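Side-chain contacts in succinylglutamate desuccinylase (PDB 1YW4), which probably catalyses the zinc-dependent hydrolysis of N-succinyl-L-glutamate to succinate and L-glutamate, the last step of arginine degradation by the AST pathway: residues N58-A61 with P62-V65; K217-F221 with G222-L226; V98-G101 with N102-N106; L8-L12 with S13-T17. One frame throughout, in Å; residues are numbered along the deposited sequence.

Contact 1 (N58-A61 with P62-V65); sequences NETA and PIEV. With ZN (zinc ion), chain C.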
loop_
_atom_site.group_PDB
_atom_site.type_symbol
_atom_site.label_atom_id
_atom_site.label_comp_id
_atom_site.label_asym_id
_atom_site.label_seq_id
_atom_site.Cartn_x
_atom_site.Cartn_y
_atom_site.Cartn_z
ATOM N N ASN A 58 23.618 -21.171 13.382
ATOM C CA ASN A 58 23.040 -21.244 14.724
ATOM C C ASN A 58 21.530 -21.484 14.709
ATOM O O ASN A 58 20.918 -21.612 15.764
ATOM C CB ASN A 58 23.346 -19.949 15.491
ATOM C CG ASN A 58 22.730 -18.731 14.834
ATOM O OD1 ASN A 58 22.849 -18.545 13.628
ATOM N ND2 ASN A 58 22.072 -17.892 15.628
ATOM N N GLU A 59 20.930 -21.548 13.521
ATOM C CA GLU A 59 19.479 -21.769 13.404
ATOM C C GLU A 59 19.282 -23.249 13.076
ATOM O O GLU A 59 19.003 -23.623 11.939
ATOM C CB GLU A 59 18.921 -20.851 12.311
ATOM C CG GLU A 59 19.586 -19.473 12.370
ATOM C CD GLU A 59 19.040 -18.456 11.389
ATOM O OE1 GLU A 59 18.380 -18.855 10.403
ATOM O OE2 GLU A 59 19.293 -17.244 11.607
ATOM N N THR A 60 19.407 -24.076 14.111
ATOM C CA THR A 60 19.355 -25.526 13.980
ATOM C C THR A 60 18.004 -26.231 13.917
ATOM O O THR A 60 17.924 -27.336 13.399
ATOM C CB THR A 60 20.187 -26.179 15.096
ATOM O OG1 THR A 60 19.494 -26.075 16.349
ATOM C CG2 THR A 60 21.527 -25.480 15.213
ATOM N N ALA A 61 16.948 -25.614 14.433
ATOM C CA ALA A 61 15.639 -26.251 14.400
ATOM C C ALA A 61 15.301 -26.774 12.996
ATOM O O ALA A 61 15.032 -27.966 12.821
ATOM C CB ALA A 61 14.549 -25.278 14.887
ATOM N N PRO A 62 15.313 -25.899 11.971
ATOM C CA PRO A 62 14.991 -26.392 10.624
ATOM C C PRO A 62 15.924 -27.511 10.158
ATOM O O PRO A 62 15.514 -28.411 9.417
ATOM C CB PRO A 62 15.108 -25.137 9.753
ATOM C CG PRO A 62 14.766 -24.021 10.709
ATOM C CD PRO A 62 15.537 -24.444 11.955
ATOM N N ILE A 63 17.184 -27.446 10.587
ATOM C CA ILE A 63 18.183 -28.455 10.225
ATOM C C ILE A 63 17.763 -29.847 10.724
ATOM O O ILE A 63 17.795 -30.824 9.966
ATOM C CB ILE A 63 19.572 -28.095 10.819
ATOM C CG1 ILE A 63 20.023 -26.716 10.323
ATOM C CG2 ILE A 63 20.594 -29.144 10.428
ATOM C CD1 ILE A 63 21.344 -26.244 10.953
ATOM N N GLU A 64 17.356 -29.934 11.991
ATOM C CA GLU A 64 16.925 -31.208 12.572
ATOM C C GLU A 64 15.658 -31.719 11.889
ATOM O O GLU A 64 15.522 -32.918 11.667
ATOM C CB GLU A 64 16.667 -31.066 14.082
ATOM C CG GLU A 64 17.841 -30.493 14.873
ATOM C CD GLU A 64 17.593 -30.432 16.381
ATOM O OE1 GLU A 64 16.511 -29.967 16.794
ATOM O OE2 GLU A 64 18.490 -30.834 17.156
ATOM N N VAL A 65 14.736 -30.814 11.555
ATOM C CA VAL A 65 13.490 -31.205 10.895
ATOM C C VAL A 65 13.765 -31.770 9.501
ATOM O O VAL A 65 13.166 -32.768 9.091
ATOM C CB VAL A 65 12.514 -30.018 10.766
ATOM C CG1 VAL A 65 11.311 -30.413 9.892
ATOM C CG2 VAL A 65 12.030 -29.597 12.148
HETATM ZN ZN ZN C . 18.485 -16.738 9.458
HETATM O O HOH W 1 16.878 -15.661 10.756
#

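Contact 2 (K217-F221 with G222-L226); sequences KARPF and GQNDL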
loop_
_atom_site.group_PDB
_atom_site.type_symbol
_atom_site.label_atom_id
_atom_site.label_comp_id
_atom_site.label_asym_id
_atom_site.label_seq_id
_atom_site.Cartn_x
_atom_site.Cartn_y
_atom_site.Cartn_z
ATOM N N LYS A 217 12.216 -19.647 17.149
ATOM C CA LYS A 217 13.379 -19.283 17.959
ATOM C C LYS A 217 14.650 -20.059 17.642
ATOM O O LYS A 217 14.614 -21.275 17.454
ATOM C CB LYS A 217 13.036 -19.467 19.445
ATOM C CG LYS A 217 11.725 -18.805 19.876
ATOM C CD LYS A 217 11.302 -19.254 21.266
ATOM C CE LYS A 217 9.961 -18.648 21.684
ATOM N NZ LYS A 217 9.573 -19.069 23.069
ATOM N N ALA A 218 15.774 -19.349 17.600
ATOM C CA ALA A 218 17.060 -19.981 17.330
ATOM C C ALA A 218 17.541 -20.691 18.594
ATOM O O ALA A 218 17.460 -20.144 19.696
ATOM C CB ALA A 218 18.085 -18.944 16.888
ATOM N N ARG A 219 18.034 -21.912 18.422
ATOM C CA ARG A 219 18.519 -22.724 19.528
ATOM C C ARG A 219 19.555 -23.704 18.996
ATOM O O ARG A 219 19.517 -24.082 17.826
ATOM C CB ARG A 219 17.363 -23.519 20.159
ATOM C CG ARG A 219 16.374 -22.705 20.986
ATOM C CD ARG A 219 16.862 -22.551 22.419
ATOM N NE ARG A 219 15.859 -21.936 23.283
ATOM C CZ ARG A 219 15.398 -20.699 23.138
ATOM N NH1 ARG A 219 14.487 -20.233 23.975
ATOM N NH2 ARG A 219 15.854 -19.924 22.164
ATOM N N PRO A 220 20.502 -24.119 19.846
ATOM C CA PRO A 220 21.532 -25.068 19.411
ATOM C C PRO A 220 20.930 -26.467 19.281
ATOM O O PRO A 220 19.812 -26.710 19.743
ATOM C CB PRO A 220 22.567 -24.974 20.525
ATOM C CG PRO A 220 21.700 -24.772 21.729
ATOM C CD PRO A 220 20.689 -23.746 21.260
ATOM N N PHE A 221 21.660 -27.376 18.637
ATOM C CA PHE A 221 21.189 -28.752 18.464
ATOM C C PHE A 221 20.838 -29.375 19.820
ATOM O O PHE A 221 21.564 -29.195 20.798
ATOM C CB PHE A 221 22.268 -29.615 17.790
ATOM C CG PHE A 221 22.515 -29.276 16.343
ATOM C CD1 PHE A 221 21.549 -29.533 15.376
ATOM C CD2 PHE A 221 23.725 -28.714 15.948
ATOM C CE1 PHE A 221 21.787 -29.233 14.025
ATOM C CE2 PHE A 221 23.974 -28.408 14.606
ATOM C CZ PHE A 221 23.005 -28.669 13.642
ATOM N N GLY A 222 19.722 -30.101 19.872
ATOM C CA GLY A 222 19.312 -30.757 21.102
ATOM C C GLY A 222 18.447 -29.918 22.022
ATOM O O GLY A 222 17.947 -30.407 23.035
ATOM N N GLN A 223 18.266 -28.653 21.668
ATOM C CA GLN A 223 17.464 -27.757 22.477
ATOM C C GLN A 223 16.272 -27.199 21.715
ATOM O O GLN A 223 15.684 -26.204 22.125
ATOM C CB GLN A 223 18.331 -26.620 23.015
ATOM C CG GLN A 223 19.239 -27.035 24.173
ATOM C CD GLN A 223 20.045 -25.875 24.695
ATOM O OE1 GLN A 223 19.524 -24.772 24.835
ATOM N NE2 GLN A 223 21.320 -26.110 24.988
ATOM N N ASN A 224 15.916 -27.845 20.609
ATOM C CA ASN A 224 14.779 -27.411 19.807
ATOM C C ASN A 224 13.543 -28.241 20.128
ATOM O O ASN A 224 13.584 -29.471 20.106
ATOM C CB ASN A 224 15.081 -27.543 18.304
ATOM C CG ASN A 224 16.212 -26.644 17.849
ATOM O OD1 ASN A 224 16.120 -25.424 17.940
ATOM N ND2 ASN A 224 17.285 -27.248 17.353
ATOM N N ASP A 225 12.441 -27.563 20.425
ATOM C CA ASP A 225 11.187 -28.242 20.715
ATOM C C ASP A 225 10.565 -28.550 19.348
ATOM O O ASP A 225 9.763 -27.773 18.832
ATOM C CB ASP A 225 10.275 -27.312 21.528
ATOM C CG ASP A 225 9.129 -28.048 22.199
ATOM O OD1 ASP A 225 8.297 -28.645 21.485
ATOM O OD2 ASP A 225 9.058 -28.032 23.447
ATOM N N LEU A 226 10.951 -29.678 18.754
ATOM C CA LEU A 226 10.445 -30.053 17.436
ATOM C C LEU A 226 8.923 -30.063 17.342
ATOM O O LEU A 226 8.364 -30.189 16.250
ATOM C CB LEU A 226 11.005 -31.416 17.012
ATOM C CG LEU A 226 12.530 -31.459 16.817
ATOM C CD1 LEU A 226 12.956 -32.820 16.267
ATOM C CD2 LEU A 226 12.948 -30.348 15.860
HETATM O O HOH W 2 16.575 -23.171 16.169
HETATM O O HOH W 3 13.907 -23.547 18.512
HETATM O O HOH W 4 14.476 -24.631 23.958
#

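Contact 3 (V98-G101 with N102-N106); sequences VRYG and NYDMN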
loop_
_atom_site.group_PDB
_atom_site.type_symbol
_atom_site.label_atom_id
_atom_site.label_comp_id
_atom_site.label_asym_id
_atom_site.label_seq_id
_atom_site.Cartn_x
_atom_site.Cartn_y
_atom_site.Cartn_z
ATOM N N VAL A 98 27.718 -21.136 14.876
ATOM C CA VAL A 98 27.655 -19.686 14.739
ATOM C C VAL A 98 26.828 -19.252 13.525
ATOM O O VAL A 98 26.628 -20.028 12.603
ATOM C CB VAL A 98 29.074 -19.098 14.615
ATOM C CG1 VAL A 98 29.893 -19.453 15.861
ATOM C CG2 VAL A 98 29.757 -19.648 13.373
ATOM N N ARG A 99 26.355 -18.008 13.540
ATOM C CA ARG A 99 25.558 -17.477 12.442
ATOM C C ARG A 99 26.390 -17.507 11.159
ATOM O O ARG A 99 25.904 -17.909 10.096
ATOM C CB ARG A 99 25.119 -16.048 12.759
ATOM C CG ARG A 99 24.150 -15.439 11.761
ATOM C CD ARG A 99 23.798 -14.011 12.159
ATOM N NE ARG A 99 22.959 -13.344 11.170
ATOM C CZ ARG A 99 21.646 -13.512 11.065
ATOM N NH1 ARG A 99 21.008 -14.331 11.890
ATOM N NH2 ARG A 99 20.970 -12.856 10.135
ATOM N N TYR A 100 27.646 -17.080 11.271
ATOM C CA TYR A 100 28.578 -17.078 10.143
ATOM C C TYR A 100 30.000 -16.892 10.648
ATOM O O TYR A 100 30.209 -16.463 11.780
ATOM C CB TYR A 100 28.218 -15.979 9.140
ATOM C CG TYR A 100 28.155 -14.574 9.703
ATOM C CD1 TYR A 100 29.315 -13.866 10.009
ATOM C CD2 TYR A 100 26.927 -13.950 9.913
ATOM C CE1 TYR A 100 29.249 -12.564 10.508
ATOM C CE2 TYR A 100 26.844 -12.656 10.409
ATOM C CZ TYR A 100 28.008 -11.967 10.702
ATOM O OH TYR A 100 27.931 -10.673 11.171
ATOM N N GLY A 101 30.976 -17.227 9.810
ATOM C CA GLY A 101 32.362 -17.091 10.212
ATOM C C GLY A 101 32.966 -15.738 9.883
ATOM O O GLY A 101 33.529 -15.077 10.752
ATOM N N ASN A 102 32.837 -15.317 8.630
ATOM C CA ASN A 102 33.402 -14.049 8.191
ATOM C C ASN A 102 32.360 -13.061 7.698
ATOM O O ASN A 102 32.451 -11.869 7.978
ATOM C CB ASN A 102 34.412 -14.307 7.073
ATOM C CG ASN A 102 35.537 -15.207 7.509
ATOM O OD1 ASN A 102 36.026 -16.032 6.732
ATOM N ND2 ASN A 102 35.966 -15.055 8.756
ATOM N N TYR A 103 31.373 -13.571 6.967
ATOM C CA TYR A 103 30.320 -12.739 6.393
ATOM C C TYR A 103 28.992 -13.506 6.318
ATOM O O TYR A 103 28.974 -14.708 6.039
ATOM C CB TYR A 103 30.763 -12.313 4.995
ATOM C CG TYR A 103 30.145 -11.041 4.471
ATOM C CD1 TYR A 103 28.880 -11.045 3.886
ATOM C CD2 TYR A 103 30.853 -9.835 4.509
ATOM C CE1 TYR A 103 28.333 -9.883 3.340
ATOM C CE2 TYR A 103 30.316 -8.666 3.968
ATOM C CZ TYR A 103 29.058 -8.702 3.382
ATOM O OH TYR A 103 28.542 -7.568 2.806
ATOM N N ASP A 104 27.896 -12.798 6.576
ATOM C CA ASP A 104 26.546 -13.362 6.536
ATOM C C ASP A 104 26.287 -13.927 5.134
ATOM O O ASP A 104 26.182 -13.172 4.162
ATOM C CB ASP A 104 25.517 -12.262 6.852
ATOM C CG ASP A 104 24.094 -12.794 6.990
ATOM O OD1 ASP A 104 23.729 -13.752 6.277
ATOM O OD2 ASP A 104 23.327 -12.232 7.800
HETATM N N MSE A 105 26.182 -15.247 5.028
HETATM C CA MSE A 105 25.954 -15.863 3.731
HETATM C C MSE A 105 24.666 -15.394 3.085
HETATM O O MSE A 105 24.593 -15.287 1.860
HETATM C CB MSE A 105 25.954 -17.388 3.842
HETATM C CG MSE A 105 25.854 -18.104 2.491
HETATM SE SE MSE A 105 26.225 -19.999 2.645
HETATM C CE MSE A 105 28.138 -19.874 2.873
ATOM N N ASN A 106 23.641 -15.095 3.877
ATOM C CA ASN A 106 22.418 -14.647 3.238
ATOM C C ASN A 106 22.492 -13.201 2.787
ATOM O O ASN A 106 21.478 -12.539 2.575
ATOM C CB ASN A 106 21.186 -14.881 4.105
ATOM C CG ASN A 106 19.998 -15.334 3.268
ATOM O OD1 ASN A 106 20.188 -15.882 2.180
ATOM N ND2 ASN A 106 18.785 -15.120 3.763
HETATM O O HOH W 5 25.860 -17.320 7.279
#

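Contact 4 (L8-L12 with S13-T17); sequences LQHAL and SSSDT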
loop_
_atom_site.group_PDB
_atom_site.type_symbol
_atom_site.label_atom_id
_atom_site.label_comp_id
_atom_site.label_asym_id
_atom_site.label_seq_id
_atom_site.Cartn_x
_atom_site.Cartn_y
_atom_site.Cartn_z
ATOM N N LEU A 8 22.686 -35.195 7.768
ATOM C CA LEU A 8 23.373 -34.049 8.340
ATOM C C LEU A 8 24.764 -34.400 8.859
ATOM O O LEU A 8 25.747 -33.730 8.530
ATOM C CB LEU A 8 22.516 -33.441 9.464
ATOM C CG LEU A 8 23.049 -32.241 10.275
ATOM C CD1 LEU A 8 23.831 -32.754 11.448
ATOM C CD2 LEU A 8 23.896 -31.299 9.405
ATOM N N GLN A 9 24.850 -35.460 9.656
ATOM C CA GLN A 9 26.127 -35.876 10.223
ATOM C C GLN A 9 27.112 -36.305 9.137
ATOM O O GLN A 9 28.319 -36.085 9.252
ATOM C CB GLN A 9 25.921 -37.021 11.217
ATOM C CG GLN A 9 27.045 -37.122 12.214
ATOM C CD GLN A 9 27.250 -35.806 12.948
ATOM O OE1 GLN A 9 26.344 -35.298 13.613
ATOM N NE2 GLN A 9 28.442 -35.239 12.814
ATOM N N HIS A 10 26.598 -36.931 8.085
ATOM C CA HIS A 10 27.458 -37.356 6.992
ATOM C C HIS A 10 28.107 -36.114 6.395
ATOM O O HIS A 10 29.306 -36.098 6.136
ATOM C CB HIS A 10 26.654 -38.074 5.911
ATOM C CG HIS A 10 27.467 -38.457 4.717
ATOM N ND1 HIS A 10 28.331 -39.533 4.714
ATOM C CD2 HIS A 10 27.579 -37.882 3.495
ATOM C CE1 HIS A 10 28.937 -39.604 3.542
ATOM N NE2 HIS A 10 28.500 -38.613 2.785
ATOM N N ALA A 11 27.289 -35.083 6.178
ATOM C CA ALA A 11 27.733 -33.810 5.612
ATOM C C ALA A 11 28.761 -33.120 6.507
ATOM O O ALA A 11 29.747 -32.565 6.020
ATOM C CB ALA A 11 26.529 -32.888 5.404
ATOM N N LEU A 12 28.523 -33.147 7.813
ATOM C CA LEU A 12 29.447 -32.527 8.754
ATOM C C LEU A 12 30.727 -33.341 8.901
ATOM O O LEU A 12 31.825 -32.786 8.895
ATOM C CB LEU A 12 28.798 -32.370 10.129
ATOM C CG LEU A 12 27.731 -31.285 10.272
ATOM C CD1 LEU A 12 27.180 -31.316 11.690
ATOM C CD2 LEU A 12 28.336 -29.915 9.968
ATOM N N SER A 13 30.581 -34.656 9.030
ATOM C CA SER A 13 31.732 -35.541 9.194
ATOM C C SER A 13 32.414 -35.841 7.871
ATOM O O SER A 13 33.401 -36.575 7.824
ATOM C CB SER A 13 31.306 -36.849 9.863
ATOM O OG SER A 13 30.896 -36.615 11.199
ATOM N N SER A 14 31.870 -35.260 6.804
ATOM C CA SER A 14 32.397 -35.418 5.451
ATOM C C SER A 14 33.004 -36.794 5.218
ATOM O O SER A 14 34.166 -36.909 4.828
ATOM C CB SER A 14 33.451 -34.344 5.178
ATOM O OG SER A 14 32.935 -33.047 5.427
ATOM N N SER A 15 32.218 -37.838 5.459
ATOM C CA SER A 15 32.700 -39.199 5.268
ATOM C C SER A 15 33.227 -39.388 3.852
ATOM O O SER A 15 34.301 -39.959 3.649
ATOM C CB SER A 15 31.581 -40.200 5.550
ATOM O OG SER A 15 31.176 -40.128 6.907
ATOM N N ASP A 16 32.473 -38.902 2.873
ATOM C CA ASP A 16 32.876 -39.009 1.476
ATOM C C ASP A 16 32.799 -37.626 0.841
ATOM O O ASP A 16 33.337 -36.660 1.385
ATOM C CB ASP A 16 31.955 -39.982 0.737
ATOM C CG ASP A 16 31.826 -41.317 1.448
ATOM O OD1 ASP A 16 32.854 -42.012 1.614
ATOM O OD2 ASP A 16 30.694 -41.673 1.841
ATOM N N THR A 17 32.130 -37.538 -0.306
ATOM C CA THR A 17 31.969 -36.276 -1.020
ATOM C C THR A 17 30.823 -36.312 -2.036
ATOM O O THR A 17 29.858 -35.555 -1.920
ATOM C CB THR A 17 33.272 -35.873 -1.757
ATOM O OG1 THR A 17 33.918 -37.044 -2.271
ATOM C CG2 THR A 17 34.217 -35.135 -0.818
HETATM O O HOH W 6 28.737 -41.110 6.761
HETATM O O HOH W 7 31.037 -33.216 3.661
HETATM O O HOH W 8 34.714 -32.781 7.414
#

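Contact 1 (N58-A61 with P62-V65)
Thr60 and Ala61 meet Glu64 and Val65 through i to i+4 backbone hydrogen bonds in the opening turn of helix 61-75. Glu64 N donates to Thr60 O at 3.0 Å and Val65 N to Ala61 O at 3.1 Å, both nearly straight. Pro62, lacking an N-H, costs no donor in this opening turn.

Van der Waals packing of side-chain carbons against the preceding backbone surrounds these bonds. Ile63 has CG1 beside its own backbone N (chi1 -58°), and this lays CD1 back over the preceding loop, 3.6 Å from Glu59 O and 3.7 Å from Thr60 CA. Glu64 runs alongside through its aliphatic part, with CG 3.5 Å from Thr60 O. The polar ends of Thr60 and Glu64 are taken up by the 217-226 loop.

Metal coordination lies just upstream. The extended side chain of Glu59 presents both carboxylate oxygens to the zinc ion, OE1 at 2.3 Å and OE2 at 2.4 Å from the metal, and water 1 is a further ligand. With His56 and His149 this completes the His-x-x-Glu plus His site characteristic of the AspA/AstE family and its carboxypeptidase relatives.

The zinc-binding loop after strand 48-53 thus runs straight into helix 61-75, whose first turn rests on strand 143-151, with Ala61 against Thr150 and Pro62 against Leu148 and Thr150.

Contact 2 (K217-F221 with G222-L226)
The amide of Gln223 has the Pro220 ring over one face, and these two residues are the ends of a type II beta turn. Pro220 CG sits 3.5 Å from Gln223 NE2 and almost as near to Gln223 CD, so the amide is met broadside by a methylene. The other flat group is the guanidinium of Arg219, which directly precedes the turn. It receives Ala218 O close to its plane, where Arg219 NH2 donates at 3.0 Å, while Gln223 O approaches it obliquely. A sharp bend in the Arg219 chain (chi2 -86°) folds the guanidinium back to that carbonyl.

Gln223 N closes the turn by donating to Pro220 O at 3.1 Å, and Gly222 takes the third position with the positive phi that this turn needs. Water 4 adds a bridge, giving a hydrogen bond to Gln223 O at 2.7 Å and accepting a weak one from Arg219 NE.

Asn224 faces two ways. Its ND2 bonds to Thr60 OG1 and Glu64 OE1; with Thr60 OG1 to Arg219 O and Gly222 N to Glu64 OE2, this fastens the surface loop between strand 209-215 and helix 230-241 to the start of helix 61-75. Asn224 OD1 lies 3.2 Å from Arg219 CB. Water 3 bridges the two segments, donating to Lys217 O at 2.6 Å and to Asn224 OD1 at 3.0 Å.

Contact 3 (V98-G101 with N102-N106)
Tyr100 lays its ring against the backbone of Tyr103 and Asp104, where the chain doubles back. Tyr100 CB is 3.4 Å from Tyr103 O. With chi1 at 56° Tyr100 CG lies between the backbone N and the carbonyl carbon, which turns the ring over the returning chain: Asp104 N stands 3.6 Å from Tyr100 CG, over one face and offset toward the rim. On one flank Tyr100 CD1 meets Tyr103 N at 3.7 Å; on the other Tyr100 CD2 touches Asp104 CA at 3.4 Å, and Tyr100 CE2 reaches Asp104 CB at 3.8 Å. Farther out, Tyr100 CE1 comes only loosely toward Asn102 O.

Asp104 OD1 bonds to His56 NE2 and weakly accepts Asn106 N. Arg99, extended from CG to NE, brings NH2 to 3.4 Å from Asp104 OD2, a salt bridge whose hydrogen bond is long and weak, with the oxygen near the guanidinium plane and the two flat groups almost perpendicular (86°). Water 5 ties the two arms together, donating to Arg99 O at 2.9 Å and accepting from selenomethionine Met105 N at 3.1 Å. Glu121 receives the N-H groups of Gly101, Asn102 and Tyr103 at the bend.

Because His56 binds zinc through ND1 and Arg99 also forms a salt bridge to Glu59, this loop supplies part of the second shell of the zinc site, in the familiar aspartate-histidine-metal arrangement.

Contact 4 (L8-L12 with S13-T17)
A chi1 of 176° swings the His10 ring along the helix side to the chain beyond its end, where Ser15 and Asp16 await it; in Gln9 a bend at chi2 (55°) curls the amide back toward Ser13. Gln9 NE2 donates to Ser13 OG at 3.2 Å, almost straight (174°) and within the amide plane. The same two residues are joined by their backbones, Ser13 N to Gln9 O at 2.7 Å, an i to i+4 bond at the C-terminal end of helix 7-12.

Ser14 then leaves the helix with a positive phi, and Ser15 N returns to His10 O in a weak six-to-one bond, resembling only that part of a Schellman motif. Ser15 N lies over one face of the His10 ring, offset toward the rim, and Ser15 CB touches His10 CE1 at 3.4 Å. At the ring edge Asp16 OD2 approaches His10 CE1 at 3.2 Å, and water 6 lies in the ring plane, 2.6 Å from His10 ND1 and 2.6 Å from Ser15 OG. Trp21, edge-to-face, and Trp31 also contact the imidazole. At the helix end water 7 donates to Ala11 O at 2.8 Å and water 8 to Leu12 O at 3.2 Å, both also bonded to Ser14 OG.

Well away from the zinc site, the serines thus satisfy the helix terminus partly directly and partly through water, while the nearby Asp16 carboxylate may favour the protonated form of His10.

Overall arrangement
From the N terminus the contacts come in the order 4, 1, 3, 2, strictly in series: each closes a local turn before the next opens, so none nests or crosses. Contact 4 ends helix 7-12, and its Leu8 packs on Ile63 of contact 1, where helix 61-75 begins. Contact 1 is the hub. It touches contact 3, in the loop following helix 91-96, by a salt bridge, and contact 2, in the loop beyond strand 209-215, by side-chain hydrogen bonds. Contacts 2 and 3 do not touch, their nearest atoms being about 7 Å apart, but both are joined to the zinc-binding segment.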